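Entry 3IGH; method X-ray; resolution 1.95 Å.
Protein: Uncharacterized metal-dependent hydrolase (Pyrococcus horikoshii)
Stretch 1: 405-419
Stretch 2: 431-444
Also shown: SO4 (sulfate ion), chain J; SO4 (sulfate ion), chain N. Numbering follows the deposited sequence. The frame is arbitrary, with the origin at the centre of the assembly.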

ATOM      1  N   PRO A 405      14.528  17.104 -21.502  1.00 33.42           N
ATOM      2  CA  PRO A 405      13.105  17.403 -21.670  1.00 33.97           C
ATOM      3  C   PRO A 405      12.224  16.162 -21.502  1.00 33.80           C
ATOM      4  O   PRO A 405      12.627  15.061 -21.871  1.00 31.08           O
ATOM      5  CB  PRO A 405      13.017  17.935 -23.110  1.00 34.05           C
ATOM      6  CG  PRO A 405      14.304  17.558 -23.755  1.00 42.52           C
ATOM      7  CD  PRO A 405      15.310  17.568 -22.663  1.00 36.09           C
ATOM      8  N   ALA A 406      11.041  16.347 -20.931  1.00 32.93           N
ATOM      9  CA  ALA A 406      10.142  15.217 -20.654  1.00 30.76           C
ATOM     10  C   ALA A 406       9.371  14.737 -21.881  1.00 34.43           C
ATOM     11  O   ALA A 406       8.865  13.622 -21.879  1.00 29.85           O
ATOM     12  CB  ALA A 406       9.175  15.568 -19.521  1.00 31.96           C
ATOM     13  N   ASP A 407       9.291  15.571 -22.924  1.00 31.86           N
ATOM     14  CA  ASP A 407       8.498  15.263 -24.131  1.00 31.43           C
ATOM     15  C   ASP A 407       8.954  13.951 -24.753  1.00 25.28           C
ATOM     16  O   ASP A 407      10.093  13.852 -25.217  1.00 32.59           O
ATOM     17  CB  ASP A 407       8.629  16.403 -25.154  1.00 29.26           C
ATOM     18  CG  ASP A 407       7.753  16.212 -26.392  1.00 39.05           C
ATOM     19  OD1 ASP A 407       7.788  17.118 -27.241  1.00 40.21           O
ATOM     20  OD2 ASP A 407       7.037  15.194 -26.534  1.00 35.21           O
ATOM     21  N   PRO A 408       8.078  12.923 -24.724  1.00 28.09           N
ATOM     22  CA  PRO A 408       8.502  11.604 -25.164  1.00 26.63           C
ATOM     23  C   PRO A 408       8.867  11.543 -26.642  1.00 32.86           C
ATOM     24  O   PRO A 408       9.718  10.745 -27.019  1.00 30.49           O
ATOM     25  CB  PRO A 408       7.295  10.707 -24.842  1.00 27.73           C
ATOM     26  CG  PRO A 408       6.154  11.621 -24.685  1.00 34.54           C
ATOM     27  CD  PRO A 408       6.695  12.918 -24.210  1.00 29.52           C
ATOM     28  N   TRP A 409       8.258  12.397 -27.461  1.00 30.71           N
ATOM     29  CA  TRP A 409       8.540  12.392 -28.884  1.00 30.82           C
ATOM     30  C   TRP A 409       9.956  12.849 -29.207  1.00 28.96           C
ATOM     31  O   TRP A 409      10.553  12.362 -30.167  1.00 33.84           O
ATOM     32  CB  TRP A 409       7.483  13.193 -29.659  1.00 28.35           C
ATOM     33  CG  TRP A 409       6.155  12.508 -29.621  1.00 30.69           C
ATOM     34  CD1 TRP A 409       5.039  12.927 -28.966  1.00 33.23           C
ATOM     35  CD2 TRP A 409       5.817  11.245 -30.223  1.00 32.43           C
ATOM     36  NE1 TRP A 409       4.020  12.026 -29.145  1.00 34.56           N
ATOM     37  CE2 TRP A 409       4.470  10.982 -29.904  1.00 32.45           C
ATOM     38  CE3 TRP A 409       6.523  10.316 -31.000  1.00 31.80           C
ATOM     39  CZ2 TRP A 409       3.805   9.830 -30.339  1.00 37.43           C
ATOM     40  CZ3 TRP A 409       5.863   9.177 -31.439  1.00 33.89           C
ATOM     41  CH2 TRP A 409       4.515   8.943 -31.102  1.00 33.39           C
ATOM     42  N   LEU A 410      10.499  13.750 -28.386  1.00 31.83           N
ATOM     43  CA  LEU A 410      11.906  14.146 -28.500  1.00 33.04           C
ATOM     44  C   LEU A 410      12.862  12.990 -28.195  1.00 36.77           C
ATOM     45  O   LEU A 410      13.926  12.890 -28.796  1.00 32.77           O
ATOM     46  CB  LEU A 410      12.221  15.350 -27.607  1.00 31.74           C
ATOM     47  CG  LEU A 410      11.495  16.671 -27.877  1.00 36.26           C
ATOM     48  CD1 LEU A 410      11.987  17.745 -26.912  1.00 41.35           C
ATOM     49  CD2 LEU A 410      11.679  17.121 -29.333  1.00 39.82           C
ATOM     50  N   THR A 411      12.464  12.107 -27.277  1.00 30.32           N
ATOM     51  CA  THR A 411      13.280  10.950 -26.921  1.00 32.12           C
ATOM     52  C   THR A 411      13.140   9.838 -27.954  1.00 29.35           C
ATOM     53  O   THR A 411      14.124   9.160 -28.272  1.00 29.61           O
ATOM     54  CB  THR A 411      12.980  10.487 -25.459  1.00 29.29           C
ATOM     55  OG1 THR A 411      13.631  11.390 -24.552  1.00 31.59           O
ATOM     56  CG2 THR A 411      13.459   9.059 -25.183  1.00 30.81           C
ATOM     57  N   VAL A 412      11.930   9.671 -28.497  1.00 29.99           N
ATOM     58  CA  VAL A 412      11.706   8.757 -29.623  1.00 33.18           C
ATOM     59  C   VAL A 412      12.592   9.170 -30.805  1.00 33.84           C
ATOM     60  O   VAL A 412      13.294   8.340 -31.386  1.00 33.57           O
ATOM     61  CB  VAL A 412      10.216   8.707 -30.054  1.00 30.50           C
ATOM     62  CG1 VAL A 412      10.032   7.908 -31.367  1.00 33.44           C
ATOM     63  CG2 VAL A 412       9.361   8.079 -28.950  1.00 30.51           C
ATOM     64  N   ASP A 413      12.592  10.464 -31.117  1.00 33.47           N
ATOM     65  CA  ASP A 413      13.399  10.977 -32.224  1.00 33.58           C
ATOM     66  C   ASP A 413      14.892  10.701 -32.033  1.00 36.33           C
ATOM     67  O   ASP A 413      15.587  10.325 -32.982  1.00 34.72           O
ATOM     68  CB  ASP A 413      13.160  12.466 -32.423  1.00 34.77           C
ATOM     69  CG  ASP A 413      13.638  12.944 -33.790  1.00 57.92           C
ATOM     70  OD1 ASP A 413      13.277  12.317 -34.804  1.00 57.55           O
ATOM     71  OD2 ASP A 413      14.375  13.941 -33.856  1.00 50.33           O
ATOM     72  N   ALA A 414      15.361  10.872 -30.796  1.00 32.22           N
ATOM     73  CA  ALA A 414      16.749  10.618 -30.427  1.00 33.17           C
ATOM     74  C   ALA A 414      17.152   9.166 -30.657  1.00 33.80           C
ATOM     75  O   ALA A 414      18.235   8.897 -31.161  1.00 32.36           O
ATOM     76  CB  ALA A 414      16.984  11.025 -28.983  1.00 32.90           C
ATOM     77  N   ALA A 415      16.277   8.232 -30.300  1.00 29.75           N
ATOM     78  CA  ALA A 415      16.550   6.813 -30.500  1.00 31.17           C
ATOM     79  C   ALA A 415      16.524   6.413 -31.968  1.00 35.38           C
ATOM     80  O   ALA A 415      17.312   5.569 -32.399  1.00 36.64           O
ATOM     81  CB  ALA A 415      15.559   5.964 -29.714  1.00 28.89           C
ATOM     82  N   VAL A 416      15.612   7.014 -32.723  1.00 33.37           N
ATOM     83  CA  VAL A 416      15.430   6.677 -34.133  1.00 36.94           C
ATOM     84  C   VAL A 416      16.505   7.346 -34.998  1.00 35.76           C
ATOM     85  O   VAL A 416      17.105   6.696 -35.850  1.00 39.08           O
ATOM     86  CB  VAL A 416      13.980   7.002 -34.627  1.00 35.39           C
ATOM     87  CG1 VAL A 416      13.833   6.789 -36.154  1.00 41.84           C
ATOM     88  CG2 VAL A 416      12.959   6.132 -33.890  1.00 32.44           C
ATOM     89  N   ASN A 417      16.776   8.624 -34.739  1.00 35.26           N
ATOM     90  CA  ASN A 417      17.668   9.413 -35.594  1.00 41.55           C
ATOM     91  C   ASN A 417      19.051   9.733 -35.045  1.00 45.18           C
ATOM     92  O   ASN A 417      19.889  10.301 -35.759  1.00 44.74           O
ATOM     93  CB  ASN A 417      16.953  10.689 -36.048  1.00 36.15           C
ATOM     94  CG  ASN A 417      15.743  10.385 -36.897  1.00 41.47           C
ATOM     95  OD1 ASN A 417      15.821   9.592 -37.828  1.00 49.49           O
ATOM     96  ND2 ASN A 417      14.616  10.993 -36.570  1.00 46.05           N
ATOM     97  N   ARG A 418      19.275   9.384 -33.777  1.00 37.11           N
ATOM     98  CA  ARG A 418      20.594   9.461 -33.123  1.00 39.88           C
ATOM     99  C   ARG A 418      21.372  10.769 -33.261  1.00 39.01           C
ATOM    100  O   ARG A 418      22.592  10.752 -33.312  1.00 36.14           O
ATOM    101  CB  ARG A 418      21.477   8.266 -33.515  1.00 44.54           C
ATOM    102  CG  ARG A 418      21.169   7.013 -32.728  1.00 45.79           C
ATOM    103  CD  ARG A 418      22.197   5.913 -32.947  1.00 36.07           C
ATOM    104  NE  ARG A 418      23.382   6.001 -32.086  1.00 36.66           N
ATOM    105  CZ  ARG A 418      23.438   5.570 -30.823  1.00 35.56           C
ATOM    106  NH1 ARG A 418      22.360   5.062 -30.234  1.00 27.20           N
ATOM    107  NH2 ARG A 418      24.569   5.669 -30.137  1.00 31.94           N
ATOM    108  N   GLY A 419      20.670  11.894 -33.286  1.00 36.87           N
ATOM    109  CA  GLY A 419      21.319  13.197 -33.348  1.00 35.98           C
ATOM    110  C   GLY A 419      21.843  13.584 -34.719  1.00 34.76           C
ATOM    111  O   GLY A 419      22.742  14.423 -34.816  1.00 38.11           O
ATOM    112  N   ASP A 431      24.720   2.832 -36.971  1.00 38.49           N
ATOM    113  CA  ASP A 431      24.155   1.483 -36.971  1.00 40.69           C
ATOM    114  C   ASP A 431      23.358   1.129 -35.703  1.00 43.68           C
ATOM    115  O   ASP A 431      22.708   0.085 -35.646  1.00 43.15           O
ATOM    116  CB  ASP A 431      25.266   0.450 -37.215  1.00 47.38           C
ATOM    117  CG  ASP A 431      26.151   0.220 -35.986  1.00 61.78           C
ATOM    118  OD1 ASP A 431      26.440  -0.954 -35.685  1.00 74.24           O
ATOM    119  OD2 ASP A 431      26.563   1.198 -35.324  1.00 80.29           O
ATOM    120  N   GLN A 432      23.398   2.007 -34.702  1.00 37.95           N
ATOM    121  CA  GLN A 432      22.678   1.779 -33.450  1.00 39.77           C
ATOM    122  C   GLN A 432      21.280   2.397 -33.443  1.00 37.05           C
ATOM    123  O   GLN A 432      20.545   2.261 -32.458  1.00 40.90           O
ATOM    124  CB  GLN A 432      23.496   2.285 -32.262  1.00 40.92           C
ATOM    125  CG  GLN A 432      24.755   1.464 -31.986  1.00 37.09           C
ATOM    126  CD  GLN A 432      24.441   0.004 -31.748  1.00 44.43           C
ATOM    127  OE1 GLN A 432      23.702  -0.339 -30.832  1.00 32.77           O
ATOM    128  NE2 GLN A 432      24.987  -0.862 -32.586  1.00 35.41           N
ATOM    129  N   ALA A 433      20.927   3.075 -34.536  1.00 36.11           N
ATOM    130  CA  ALA A 433      19.602   3.682 -34.706  1.00 36.68           C
ATOM    131  C   ALA A 433      18.509   2.621 -34.641  1.00 41.72           C
ATOM    132  O   ALA A 433      18.680   1.518 -35.157  1.00 41.79           O
ATOM    133  CB  ALA A 433      19.533   4.427 -36.031  1.00 34.17           C
ATOM    134  N   LEU A 434      17.406   2.947 -33.973  1.00 41.88           N
ATOM    135  CA  LEU A 434      16.265   2.033 -33.888  1.00 40.06           C
ATOM    136  C   LEU A 434      15.201   2.485 -34.871  1.00 39.63           C
ATOM    137  O   LEU A 434      15.162   3.655 -35.242  1.00 39.54           O
ATOM    138  CB  LEU A 434      15.674   2.016 -32.471  1.00 41.96           C
ATOM    139  CG  LEU A 434      16.559   1.627 -31.281  1.00 45.70           C
ATOM    140  CD1 LEU A 434      15.701   1.445 -30.041  1.00 45.55           C
ATOM    141  CD2 LEU A 434      17.327   0.358 -31.566  1.00 55.07           C
ATOM    142  N   ASP A 435      14.330   1.577 -35.292  1.00 36.50           N
ATOM    143  CA  ASP A 435      13.167   2.012 -36.057  1.00 44.01           C
ATOM    144  C   ASP A 435      12.069   2.477 -35.096  1.00 43.43           C
ATOM    145  O   ASP A 435      12.138   2.200 -33.892  1.00 40.12           O
ATOM    146  CB  ASP A 435      12.684   0.943 -37.050  1.00 49.04           C
ATOM    147  CG  ASP A 435      12.350  -0.386 -36.393  1.00 58.37           C
ATOM    148  OD1 ASP A 435      11.790  -0.412 -35.276  1.00 62.20           O
ATOM    149  OD2 ASP A 435      12.640  -1.426 -37.021  1.00 75.52           O
ATOM    150  N   ILE A 436      11.069   3.179 -35.624  1.00 40.69           N
ATOM    151  CA  ILE A 436      10.021   3.769 -34.789  1.00 38.65           C
ATOM    152  C   ILE A 436       9.223   2.738 -33.970  1.00 39.24           C
ATOM    153  O   ILE A 436       8.920   2.995 -32.808  1.00 32.89           O
ATOM    154  CB  ILE A 436       9.108   4.748 -35.590  1.00 43.66           C
ATOM    155  CG1 ILE A 436       8.247   5.580 -34.631  1.00 41.14           C
ATOM    156  CG2 ILE A 436       8.280   4.007 -36.666  1.00 43.59           C
ATOM    157  CD1 ILE A 436       7.962   6.974 -35.126  1.00 76.14           C
ATOM    158  N   LYS A 437       8.938   1.571 -34.554  1.00 34.78           N
ATOM    159  CA  LYS A 437       8.231   0.494 -33.850  1.00 38.21           C
ATOM    160  C   LYS A 437       8.957   0.017 -32.594  1.00 41.45           C
ATOM    161  O   LYS A 437       8.332  -0.174 -31.552  1.00 42.24           O
ATOM    162  CB  LYS A 437       8.033  -0.725 -34.752  1.00 38.74           C
ATOM    163  CG  LYS A 437       6.732  -0.792 -35.521  1.00 60.23           C
ATOM    164  CD  LYS A 437       6.215  -2.233 -35.550  1.00 77.53           C
ATOM    165  CE  LYS A 437       7.330  -3.256 -35.816  1.00 84.67           C
ATOM    166  NZ  LYS A 437       7.235  -4.450 -34.915  1.00 61.62           N
ATOM    167  N   ASP A 438      10.269  -0.204 -32.711  1.00 37.88           N
ATOM    168  CA  ASP A 438      11.088  -0.626 -31.577  1.00 36.33           C
ATOM    169  C   ASP A 438      11.244   0.475 -30.530  1.00 35.61           C
ATOM    170  O   ASP A 438      11.349   0.181 -29.340  1.00 36.15           O
ATOM    171  CB  ASP A 438      12.470  -1.090 -32.035  1.00 38.77           C
ATOM    172  CG  ASP A 438      12.435  -2.416 -32.777  1.00 47.27           C
ATOM    173  OD1 ASP A 438      11.382  -3.087 -32.789  1.00 56.64           O
ATOM    174  OD2 ASP A 438      13.474  -2.792 -33.354  1.00 68.00           O
ATOM    175  N   ALA A 439      11.280   1.729 -30.977  1.00 34.51           N
ATOM    176  CA  ALA A 439      11.323   2.868 -30.061  1.00 35.88           C
ATOM    177  C   ALA A 439      10.033   2.991 -29.247  1.00 34.16           C
ATOM    178  O   ALA A 439      10.085   3.191 -28.023  1.00 34.26           O
ATOM    179  CB  ALA A 439      11.630   4.172 -30.815  1.00 29.23           C
ATOM    180  N   LEU A 440       8.881   2.855 -29.915  1.00 30.76           N
ATOM    181  CA  LEU A 440       7.589   2.924 -29.229  1.00 34.02           C
ATOM    182  C   LEU A 440       7.367   1.740 -28.296  1.00 33.76           C
ATOM    183  O   LEU A 440       6.824   1.907 -27.208  1.00 31.13           O
ATOM    184  CB  LEU A 440       6.423   3.090 -30.221  1.00 32.16           C
ATOM    185  CG  LEU A 440       6.480   4.392 -31.036  1.00 36.03           C
ATOM    186  CD1 LEU A 440       5.277   4.502 -31.971  1.00 35.32           C
ATOM    187  CD2 LEU A 440       6.596   5.651 -30.154  1.00 33.02           C
ATOM    188  N   HIS A 441       7.808   0.557 -28.717  1.00 31.05           N
ATOM    189  CA  HIS A 441       7.779  -0.623 -27.856  1.00 31.50           C
ATOM    190  C   HIS A 441       8.599  -0.411 -26.576  1.00 28.68           C
ATOM    191  O   HIS A 441       8.138  -0.749 -25.483  1.00 31.51           O
ATOM    192  CB  HIS A 441       8.293  -1.854 -28.613  1.00 27.58           C
ATOM    193  CG  HIS A 441       8.463  -3.068 -27.750  1.00 32.65           C
ATOM    194  ND1 HIS A 441       7.415  -3.908 -27.431  1.00 34.64           N
ATOM    195  CD2 HIS A 441       9.559  -3.589 -27.148  1.00 40.26           C
ATOM    196  CE1 HIS A 441       7.859  -4.891 -26.669  1.00 38.84           C
ATOM    197  NE2 HIS A 441       9.156  -4.720 -26.481  1.00 38.85           N
ATOM    198  N   SER A 442       9.807   0.146 -26.721  1.00 28.66           N
ATOM    199  CA  SER A 442      10.698   0.384 -25.584  1.00 31.17           C
ATOM    200  C   SER A 442      10.134   1.415 -24.617  1.00 32.82           C
ATOM    201  O   SER A 442      10.318   1.301 -23.405  1.00 32.35           O
ATOM    202  CB  SER A 442      12.090   0.808 -26.058  1.00 31.85           C
ATOM    203  OG  SER A 442      12.712  -0.225 -26.801  1.00 37.52           O
ATOM    204  N   TYR A 443       9.407   2.388 -25.163  1.00 28.64           N
ATOM    205  CA  TYR A 443       8.827   3.476 -24.391  1.00 32.05           C
ATOM    206  C   TYR A 443       7.440   3.141 -23.809  1.00 30.44           C
ATOM    207  O   TYR A 443       6.801   3.980 -23.169  1.00 29.63           O
ATOM    208  CB  TYR A 443       8.722   4.704 -25.285  1.00 28.80           C
ATOM    209  CG  TYR A 443       9.129   6.013 -24.646  1.00 32.46           C
ATOM    210  CD1 TYR A 443       9.674   7.029 -25.423  1.00 29.97           C
ATOM    211  CD2 TYR A 443       8.964   6.247 -23.279  1.00 24.65           C
ATOM    212  CE1 TYR A 443      10.045   8.243 -24.867  1.00 27.50           C
ATOM    213  CE2 TYR A 443       9.342   7.465 -22.705  1.00 24.59           C
ATOM    214  CZ  TYR A 443       9.884   8.463 -23.510  1.00 32.91           C
ATOM    215  OH  TYR A 443      10.258   9.684 -22.973  1.00 29.81           O
ATOM    216  N   THR A 444       6.954   1.931 -24.053  1.00 30.06           N
ATOM    217  CA  THR A 444       5.662   1.522 -23.507  1.00 31.16           C
ATOM    218  C   THR A 444       5.828   0.217 -22.729  1.00 31.22           C
ATOM    219  O   THR A 444       6.051   0.238 -21.506  1.00 30.67           O
ATOM    220  CB  THR A 444       4.560   1.425 -24.612  1.00 32.67           C
ATOM    221  OG1 THR A 444       4.997   0.535 -25.648  1.00 32.76           O
ATOM    222  CG2 THR A 444       4.264   2.800 -25.223  1.00 29.40           C
TER
HETATM  223  S   SO4 J   9      10.611  20.135 -19.799  0.50 44.92           S
HETATM  224  O1  SO4 J   9       9.645  21.223 -19.709  0.50 38.03           O
HETATM  225  O2  SO4 J   9      11.493  20.373 -20.936  0.50 50.62           O
HETATM  226  O3  SO4 J   9      11.406  20.074 -18.576  0.50 40.01           O
HETATM  227  O4  SO4 J   9       9.898  18.880 -19.990  0.50 33.97           O
HETATM  228  S   SO4 N  13       5.740  -7.973 -36.300  0.50 73.00           S
HETATM  229  O1  SO4 N  13       5.851  -8.294 -37.719  0.50 77.97           O
HETATM  230  O2  SO4 N  13       6.050  -6.561 -36.108  0.50 62.84           O
HETATM  231  O3  SO4 N  13       4.377  -8.236 -35.855  0.50 71.21           O
HETATM  232  O4  SO4 N  13       6.672  -8.797 -35.532  0.50 67.90           O
HETATM  233  O   HOH W   1       9.004  10.813 -20.970  1.00 33.58           O
HETATM  234  O   HOH W   2      19.572   4.545 -31.050  1.00 37.53           O
HETATM  235  O   HOH W   3      16.273   4.553 -37.836  1.00 52.41           O

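When two helices pack obliquely, apolar side chains usually fill the space between them, while polar backbone groups find partners where a helix ends and where water can enter. The contact between residues 405-419 and 431-444 of this hydrolase illustrates the rule: the helix axes approach to 9.3 Å with an angle of 134° between their directions, and the two stretches together bury 655 Å².

At the start of stretch 1, Ala406 reaches the partner through water. Its O lies 4.3 Å from Tyr443 OH, too far for a direct bond, and one water closes the gap, donating to Ala406 O (3.0 Å) and accepting from Tyr443 OH (2.6 Å). Asp407 turns away from the partner and caps its own helix, OD2 accepting from Trp409 N at 3.2 Å. Pro408 then meets the tyrosine directly: its CB is 3.7 Å from Tyr443 CZ, and its O is 3.3 Å from Tyr443 CE1. Although the CA-to-CB bond of Trp409 points away, its indole swings back, bringing CZ3 to 3.8 Å from Leu440 CD2. Thr411 adds its methyl to the tyrosine's surroundings, with CG2 3.5 Å from Tyr443 CE1.

Val412 is a textbook knob in a hole, seated among Ile436, Ala439, Leu440 and Tyr443. Its CG1 lies 4.1 Å from Ala439 CB, whereas CG2 is 3.9 Å from Leu440 CD2 and meets the edge of the tyrosine ring, 3.7 Å from Tyr443 CD1.

Near the end of the helix the backbone takes over. Ala415 O accepts a nearly straight hydrogen bond from Leu434 N (3.1 Å, 174°), the one direct hydrogen bond between the stretches. The same oxygen also accepts from a water, at 2.8 Å, that donates to Gln432 O (2.9 Å) and accepts from Arg418 NH1 (3.0 Å), so a single carbonyl serves both a direct and a bridged link. At Val416 the chains draw close, its CA 4.7 Å from Leu434 CA, and a CA-H...O contact joins Val416 CA to Leu434 O at 3.2 Å. Another water donates to both Val416 O and Leu434 O, 3.0 Å from each. The valine side chain continues the apolar packing, CG2 lying 3.9 Å from Ala439 CB.

Arg418, the first residue to leave helical geometry, has positive phi and points toward the partner. One face of its guanidinium covers Gln432 CB, 3.6 Å from Arg418 CZ, so its flat surface packs against aliphatic carbon while NH1 binds the bridging water.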